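Local coordinates for ABC transporter periplasmic peptide-binding protein (Pseudoalteromonas, PDB 4QFL) that binds dipeptides such as Ala-Phe in the periplasm, probably handing them to an ABC transporter for uptake into the cell, at residues A[40-45]-A[58-63]; A[210-215]-A[528-533]. All blocks are in the same frame, centred on the assembly; numbering follows the deposited sequence.

Contact 1 of 2, residues A[40-45]-A[58-63]; sequences VSFNPQ and NQLYDR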
# COMPACT_ATOMS: atom_id res chain seq x y z
N VAL A 40 -6.21 -8.04 -8.00
CA VAL A 40 -6.50 -7.37 -9.28
C VAL A 40 -5.57 -7.83 -10.39
O VAL A 40 -5.80 -7.56 -11.56
CB VAL A 40 -6.40 -5.83 -9.16
CG1 VAL A 40 -7.46 -5.30 -8.22
CG2 VAL A 40 -5.02 -5.42 -8.71
N SER A 41 -4.52 -8.54 -10.01
CA SER A 41 -3.52 -8.98 -10.95
C SER A 41 -2.60 -9.95 -10.22
O SER A 41 -2.67 -10.07 -9.00
CB SER A 41 -2.73 -7.77 -11.45
OG SER A 41 -1.81 -8.13 -12.47
N PHE A 42 -1.74 -10.63 -10.97
CA PHE A 42 -0.69 -11.40 -10.33
C PHE A 42 0.69 -10.75 -10.49
O PHE A 42 1.72 -11.36 -10.20
CB PHE A 42 -0.74 -12.86 -10.76
CG PHE A 42 -1.86 -13.60 -10.11
CD1 PHE A 42 -3.11 -13.63 -10.69
CD2 PHE A 42 -1.69 -14.17 -8.87
CE1 PHE A 42 -4.15 -14.28 -10.06
CE2 PHE A 42 -2.72 -14.82 -8.25
CZ PHE A 42 -3.95 -14.87 -8.84
N ASN A 43 0.68 -9.51 -10.95
CA ASN A 43 1.88 -8.70 -11.03
C ASN A 43 1.78 -7.47 -10.14
O ASN A 43 0.96 -6.59 -10.38
CB ASN A 43 2.14 -8.29 -12.48
CG ASN A 43 3.28 -7.32 -12.61
OD1 ASN A 43 4.02 -7.08 -11.65
ND2 ASN A 43 3.44 -6.76 -13.80
N PRO A 44 2.63 -7.41 -9.09
CA PRO A 44 2.59 -6.33 -8.10
C PRO A 44 2.78 -4.93 -8.70
O PRO A 44 2.37 -3.95 -8.09
CB PRO A 44 3.76 -6.66 -7.17
CG PRO A 44 3.96 -8.13 -7.34
CD PRO A 44 3.64 -8.43 -8.76
N GLN A 45 3.41 -4.86 -9.86
CA GLN A 45 3.67 -3.60 -10.56
C GLN A 45 2.43 -2.77 -10.85
O GLN A 45 2.50 -1.54 -10.90
CB GLN A 45 4.37 -3.87 -11.89
CG GLN A 45 5.78 -4.40 -11.76
CD GLN A 45 6.47 -4.46 -13.11
OE1 GLN A 45 5.83 -4.75 -14.12
NE2 GLN A 45 7.76 -4.17 -13.14
N ASN A 58 5.19 -11.34 -1.70
CA ASN A 58 6.21 -12.10 -0.98
C ASN A 58 6.13 -13.58 -1.26
O ASN A 58 7.06 -14.31 -0.92
CB ASN A 58 6.11 -11.87 0.53
CG ASN A 58 6.51 -10.48 0.93
OD1 ASN A 58 5.73 -9.75 1.55
ND2 ASN A 58 7.72 -10.10 0.58
N GLN A 59 5.03 -14.02 -1.85
CA GLN A 59 4.83 -15.45 -2.08
C GLN A 59 5.39 -15.92 -3.42
O GLN A 59 6.06 -16.94 -3.48
CB GLN A 59 3.35 -15.81 -1.96
CG GLN A 59 2.84 -15.88 -0.52
CD GLN A 59 2.95 -14.56 0.22
OE1 GLN A 59 2.30 -13.58 -0.13
NE2 GLN A 59 3.78 -14.54 1.26
N LEU A 60 5.13 -15.18 -4.49
CA LEU A 60 5.55 -15.62 -5.81
C LEU A 60 6.87 -15.04 -6.25
O LEU A 60 7.48 -15.54 -7.19
CB LEU A 60 4.49 -15.26 -6.85
CG LEU A 60 3.13 -15.91 -6.73
CD1 LEU A 60 2.17 -15.22 -7.65
CD2 LEU A 60 3.24 -17.39 -7.07
N TYR A 61 7.30 -13.96 -5.60
CA TYR A 61 8.41 -13.16 -6.11
C TYR A 61 9.50 -12.85 -5.08
O TYR A 61 9.33 -13.09 -3.89
CB TYR A 61 7.89 -11.82 -6.64
CG TYR A 61 6.92 -11.92 -7.79
CD1 TYR A 61 7.36 -12.23 -9.07
CD2 TYR A 61 5.56 -11.67 -7.60
CE1 TYR A 61 6.46 -12.31 -10.14
CE2 TYR A 61 4.65 -11.74 -8.66
CZ TYR A 61 5.11 -12.06 -9.92
OH TYR A 61 4.22 -12.14 -10.97
N ASP A 62 10.62 -12.32 -5.56
CA ASP A 62 11.61 -11.67 -4.70
C ASP A 62 11.97 -10.32 -5.29
O ASP A 62 11.83 -10.11 -6.49
CB ASP A 62 12.90 -12.49 -4.60
CG ASP A 62 12.69 -13.88 -4.04
OD1 ASP A 62 12.52 -14.00 -2.81
OD2 ASP A 62 12.73 -14.85 -4.82
N ARG A 63 12.43 -9.41 -4.44
CA ARG A 63 12.94 -8.12 -4.87
C ARG A 63 14.45 -8.19 -4.93
O ARG A 63 15.05 -9.20 -4.58
CB ARG A 63 12.54 -7.03 -3.88
CG ARG A 63 11.04 -6.81 -3.74
CD ARG A 63 10.70 -6.20 -2.37
NE ARG A 63 10.91 -7.18 -1.30
CZ ARG A 63 10.73 -6.94 -0.01
NH1 ARG A 63 10.30 -5.75 0.40
NH2 ARG A 63 10.96 -7.91 0.88
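Tyr61 and Phe42 share the one hydrogen bond that joins these two segments: the phenol hydroxyl, Tyr61 OH, donates to the carbonyl oxygen Phe42 O at 2.7 Å. The oxygen lies at the edge of the tyrosine ring, in its plane, and the C=O...donor angle is 147°. Tyr61 CG stands anti to its own carbonyl carbon (chi1 -61°), starting the ring off beside the backbone N. One face of that ring has Leu60 CB 3.8 Å above it, toward the rim.

Two apolar contacts accompany this bond. Pro44 meets the tyrosine ring obliquely, CD coming to 3.5 Å from Tyr61 CE2, while Pro44 also rests on Ile53 and Ile56 of helix 50-60. More loosely, Leu60 CD1 sits at the edge of the Phe42 ring, 4.2 Å from CD2. Tyr215 and Tyr218 meet the same phenylalanine edge-to-face.

The loop is braced by its own polar side chains. Ser41 OG accepts from Asn43 N in an ST turn, and Asn43 OD1 accepts from Gln45 N at 2.9 Å in an Asx turn. Asn43 ND2 reaches Gln45 OE1 at 3.1 Å, with that oxygen in the Asn43 amide plane, and also bonds Asp204 OD1, which fixes the rotation of the amide.

Two successive side-chain turns thus shape the loop between strand 30-35 and helix 50-60 of this periplasmic solute-binding fold, just before Thr48, Thr49 and Gly50, which line the dipeptide pocket; the Pro44 side chain is about 10 Å from the bound alanine.

Contact 2 of 2, residues A[210-215]-A[528-533]; sequences TGPYIY and SLANAR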
# COMPACT_ATOMS: atom_id res chain seq x y z
N THR A 210 10.45 -15.85 -8.79
CA THR A 210 11.55 -16.62 -8.23
C THR A 210 11.26 -16.94 -6.78
O THR A 210 12.13 -17.46 -6.06
CB THR A 210 12.88 -15.86 -8.31
OG1 THR A 210 12.75 -14.59 -7.67
CG2 THR A 210 13.28 -15.65 -9.75
N GLY A 211 10.03 -16.63 -6.36
CA GLY A 211 9.61 -16.68 -4.97
C GLY A 211 9.36 -18.07 -4.44
O GLY A 211 9.41 -19.05 -5.19
N PRO A 212 9.06 -18.16 -3.13
CA PRO A 212 8.89 -19.43 -2.40
C PRO A 212 7.70 -20.28 -2.84
O PRO A 212 7.68 -21.48 -2.55
CB PRO A 212 8.70 -18.98 -0.95
CG PRO A 212 8.22 -17.58 -1.04
CD PRO A 212 8.92 -17.00 -2.25
N TYR A 213 6.71 -19.69 -3.51
CA TYR A 213 5.56 -20.44 -3.99
C TYR A 213 5.30 -20.15 -5.45
O TYR A 213 5.70 -19.12 -5.97
CB TYR A 213 4.32 -20.12 -3.15
CG TYR A 213 4.55 -20.29 -1.67
CD1 TYR A 213 4.41 -21.53 -1.06
CD2 TYR A 213 4.93 -19.20 -0.89
CE1 TYR A 213 4.63 -21.69 0.31
CE2 TYR A 213 5.16 -19.35 0.47
CZ TYR A 213 5.01 -20.60 1.07
OH TYR A 213 5.22 -20.75 2.42
N ILE A 214 4.61 -21.09 -6.10
CA ILE A 214 4.39 -21.04 -7.54
C ILE A 214 2.91 -20.99 -7.80
O ILE A 214 2.12 -21.58 -7.06
CB ILE A 214 4.97 -22.29 -8.22
CG1 ILE A 214 6.43 -22.47 -7.84
CG2 ILE A 214 4.80 -22.21 -9.73
CD1 ILE A 214 7.08 -23.68 -8.45
N TYR A 215 2.52 -20.30 -8.86
CA TYR A 215 1.11 -20.21 -9.24
C TYR A 215 0.56 -21.56 -9.71
O TYR A 215 1.16 -22.23 -10.56
CB TYR A 215 0.94 -19.16 -10.34
CG TYR A 215 -0.45 -19.08 -10.92
CD1 TYR A 215 -0.87 -19.96 -11.91
CD2 TYR A 215 -1.34 -18.09 -10.50
CE1 TYR A 215 -2.13 -19.88 -12.45
CE2 TYR A 215 -2.61 -18.00 -11.03
CZ TYR A 215 -2.99 -18.90 -12.02
OH TYR A 215 -4.25 -18.82 -12.56
N SER A 528 3.87 -11.53 4.66
CA SER A 528 4.64 -12.59 4.01
C SER A 528 4.40 -13.94 4.65
O SER A 528 4.42 -14.07 5.87
CB SER A 528 6.14 -12.28 4.01
OG SER A 528 6.88 -13.39 3.52
N LEU A 529 4.15 -14.94 3.81
CA LEU A 529 4.00 -16.32 4.25
C LEU A 529 5.20 -17.15 3.81
O LEU A 529 5.15 -18.37 3.82
CB LEU A 529 2.72 -16.94 3.69
CG LEU A 529 1.38 -16.25 4.00
CD1 LEU A 529 0.23 -17.04 3.39
CD2 LEU A 529 1.16 -16.05 5.49
N ALA A 530 6.27 -16.47 3.42
CA ALA A 530 7.49 -17.12 2.97
C ALA A 530 8.05 -18.13 3.97
O ALA A 530 8.60 -19.16 3.58
CB ALA A 530 8.55 -16.08 2.63
N ASN A 531 7.93 -17.83 5.26
CA ASN A 531 8.46 -18.71 6.30
C ASN A 531 7.39 -19.41 7.12
O ASN A 531 7.68 -20.03 8.14
CB ASN A 531 9.38 -17.93 7.24
CG ASN A 531 10.67 -17.53 6.58
OD1 ASN A 531 11.57 -18.36 6.39
ND2 ASN A 531 10.77 -16.26 6.22
N ALA A 532 6.15 -19.32 6.66
CA ALA A 532 5.04 -19.96 7.35
C ALA A 532 5.18 -21.48 7.38
O ALA A 532 5.74 -22.09 6.46
CB ALA A 532 3.72 -19.58 6.70
N ARG A 533 4.66 -22.09 8.44
CA ARG A 533 4.58 -23.55 8.57
C ARG A 533 3.48 -23.92 9.56
O ARG A 533 3.04 -23.08 10.34
CB ARG A 533 5.91 -24.13 9.03
CG ARG A 533 6.58 -23.35 10.15
CD ARG A 533 7.76 -24.11 10.70
NE ARG A 533 7.33 -25.26 11.49
CZ ARG A 533 7.73 -26.51 11.29
NH1 ARG A 533 8.59 -26.79 10.31
NH2 ARG A 533 7.27 -27.47 12.08
O HOH W 1 6.66 -22.01 4.07
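Tyr213 OH donates to the carbonyl oxygen Leu529 O at 2.8 Å, joining the start of strand 213-219 to a type I beta turn, Leu529 to Ala532, close to the C-terminal end of the chain. The C=O...donor angle is 149°, and the oxygen lies at the ring's edge, near its plane. The CB of Tyr213 already points toward the turn, and CG is anti to the carbonyl carbon (chi1 -52°), beside the backbone N. Next to it, Pro212 CG packs on Ala530 CB at 4.0 Å, a modest apolar touch.

The same hydroxyl accepts from a water at a short 2.5 Å from Tyr213 OH. That water also donates to Ala532 O at 2.6 Å, so it links the phenol to the far end of the turn; Ala530 O is at best a weak alternative acceptor. A phenylalanine at Tyr213 would probably leave Leu529 O with the turn's own amide as its remaining donor here, and the water without its phenol mate.

Outside this shell, Phe226 and Leu242 pack against the tyrosine side chain, while Leu529 rests on Leu242 and Tyr244, so strand 241-246 supports both partners. The turn is further set by Ser528, whose OG accepts from Ala530 N at 3.1 Å, an ST turn with an N-H...acceptor angle of 161°. Its closing bond runs from Ala532 N to Leu529 O at 3.2 Å. Leu529 O is therefore gripped twice, Tyr213 OH and Ala532 N arriving from opposite faces of its carbonyl plane.

From the N terminus, contact 1 comes first and is local: 40-45 meets 58-63 after 12 intervening residues, most of them in helix 50-60, so it folds the loop after strand 30-35 back onto the end of that helix. Contact 2 opens later, at 210-215, and closes 312 residues on at 528-533, bringing the C-terminal region back. The two lie in series, neither nested nor crossing, with centres 11 Å apart. Helix 50-60 and its exit join them: Gln59 O probably accepts from Tyr213 N, and Asp62 OD2 probably bonds Thr210 OG1. The segment 210-215 is thus tied both to the end of helix 50-60 and to the C-terminal turn.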